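Local coordinates for Plm1 (Streptomyces sp. HK803, PDB 4HXY), which probably reduces a beta-keto polyketide intermediate with NADPH, as the ketoreductase of the first module of phoslactomycin biosynthesis, at residues R347-R350 against R355-S358. Sequence-based numbering, arbitrary orientation.
Sequences RRRR and RAVS
In the Rossmann fold of this ketoreductase, helix 333-351 turns back into strand 357-361, which runs parallel to strand 316-322, and two helix arginines, Arg349 and Arg350, hold the incoming backbone of 355-358. Between them sits Ala356, whose CB points at the helix and lies 3.8 Å from Arg349 CD. Arg349 has CG anti to the backbone N (chi1 -177°) and stays extended to NE. From there Arg349 NE donates to Arg355 O at 3.1 Å; that oxygen lies in the guanidinium plane, though the N-H...O angle of 147° shows a bent bond. A water accepts from Arg349 NH2 at 2.8 Å and lies 2.7 Å from Arg355 O, to which it probably donates, so that carbonyl may have a second partner. Asp308 forms a salt bridge with NH1 of the same arginine, and Phe317 engages it in a cation-pi contact. Arg350, its chain bent at chi3, brings its guanidinium edge to the next carbonyl. Replacing it with leucine would probably leave Ala356 O without this donor and cost Asp406 its salt bridge, though Asp406 would still accept from Ser358 N. The Arg350 NH1 to Ala356 O bond is 2.9 Å long, with the nitrogen 47° out of the carbonyl plane.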
loop_
_atom_site.group_PDB
_atom_site.type_symbol
_atom_site.label_atom_id
_atom_site.label_comp_id
_atom_site.label_asym_id
_atom_site.label_seq_id
_atom_site.Cartn_x
_atom_site.Cartn_y
_atom_site.Cartn_z
ATOM N N ARG A 347 6.296 -7.783 -3.550
ATOM C CA ARG A 347 6.507 -8.226 -4.939
ATOM C C ARG A 347 7.991 -8.179 -5.307
ATOM O O ARG A 347 8.515 -9.099 -5.938
ATOM C CB ARG A 347 5.696 -7.372 -5.918
ATOM C CG ARG A 347 4.217 -7.593 -5.831
ATOM C CD ARG A 347 3.435 -6.991 -6.997
ATOM N NE ARG A 347 3.366 -5.533 -6.928
ATOM C CZ ARG A 347 4.043 -4.685 -7.703
ATOM N NH1 ARG A 347 4.864 -5.121 -8.670
ATOM N NH2 ARG A 347 3.874 -3.377 -7.514
ATOM N N ARG A 348 8.647 -7.104 -4.909
ATOM C CA ARG A 348 10.055 -6.886 -5.222
ATOM C C ARG A 348 10.915 -7.982 -4.606
ATOM O O ARG A 348 11.797 -8.554 -5.267
ATOM C CB ARG A 348 10.519 -5.506 -4.760
ATOM C CG ARG A 348 11.874 -5.105 -5.288
ATOM C CD ARG A 348 12.325 -3.783 -4.718
ATOM N NE ARG A 348 12.852 -3.912 -3.358
ATOM C CZ ARG A 348 13.360 -2.913 -2.648
ATOM N NH1 ARG A 348 13.391 -1.681 -3.137
ATOM N NH2 ARG A 348 13.857 -3.148 -1.442
ATOM N N ARG A 349 10.617 -8.318 -3.359
ATOM C CA ARG A 349 11.408 -9.311 -2.639
ATOM C C ARG A 349 11.229 -10.696 -3.268
ATOM O O ARG A 349 12.200 -11.447 -3.430
ATOM C CB ARG A 349 11.017 -9.289 -1.138
ATOM C CG ARG A 349 11.804 -10.228 -0.267
ATOM C CD ARG A 349 11.594 -9.922 1.238
ATOM N NE ARG A 349 12.288 -10.894 2.070
ATOM C CZ ARG A 349 13.472 -10.724 2.635
ATOM N NH1 ARG A 349 14.120 -9.582 2.504
ATOM N NH2 ARG A 349 13.993 -11.713 3.354
ATOM N N ARG A 350 9.996 -11.042 -3.648
ATOM C CA ARG A 350 9.750 -12.306 -4.351
ATOM C C ARG A 350 10.467 -12.388 -5.704
ATOM O O ARG A 350 10.951 -13.473 -6.068
ATOM C CB ARG A 350 8.269 -12.577 -4.515
ATOM C CG ARG A 350 7.577 -12.867 -3.205
ATOM C CD ARG A 350 6.197 -13.486 -3.396
ATOM N NE ARG A 350 5.296 -12.653 -4.186
ATOM C CZ ARG A 350 4.479 -11.715 -3.689
ATOM N NH1 ARG A 350 4.414 -11.475 -2.377
ATOM N NH2 ARG A 350 3.706 -11.006 -4.507
ATOM N N ARG A 355 11.191 -15.111 0.129
ATOM C CA ARG A 355 9.813 -15.189 0.610
ATOM C C ARG A 355 9.334 -13.835 1.119
ATOM O O ARG A 355 10.089 -13.104 1.751
ATOM C CB ARG A 355 9.663 -16.261 1.702
ATOM C CG ARG A 355 9.535 -17.673 1.093
ATOM C CD ARG A 355 9.387 -18.743 2.125
ATOM N NE ARG A 355 8.165 -18.592 2.900
ATOM C CZ ARG A 355 6.961 -19.017 2.532
ATOM N NH1 ARG A 355 5.931 -18.824 3.354
ATOM N NH2 ARG A 355 6.772 -19.630 1.367
ATOM N N ALA A 356 8.086 -13.498 0.784
ATOM C CA ALA A 356 7.444 -12.277 1.284
ATOM C C ALA A 356 5.966 -12.313 1.008
ATOM O O ALA A 356 5.541 -12.781 -0.039
ATOM C CB ALA A 356 8.043 -11.021 0.652
ATOM N N VAL A 357 5.167 -11.856 1.966
ATOM C CA VAL A 357 3.758 -11.601 1.739
ATOM C C VAL A 357 3.342 -10.299 2.404
ATOM O O VAL A 357 3.770 -10.005 3.522
ATOM C CB VAL A 357 2.867 -12.743 2.209
ATOM C CG1 VAL A 357 3.008 -13.015 3.747
ATOM C CG2 VAL A 357 1.378 -12.486 1.752
ATOM N N SER A 358 2.506 -9.538 1.697
ATOM C CA SER A 358 1.883 -8.349 2.252
ATOM C C SER A 358 0.399 -8.592 2.310
ATOM O O SER A 358 -0.235 -8.802 1.270
ATOM C CB SER A 358 2.176 -7.135 1.388
ATOM O OG SER A 358 1.646 -5.948 1.972
HETATM O O HOH W 1 12.314 -13.943 3.044
#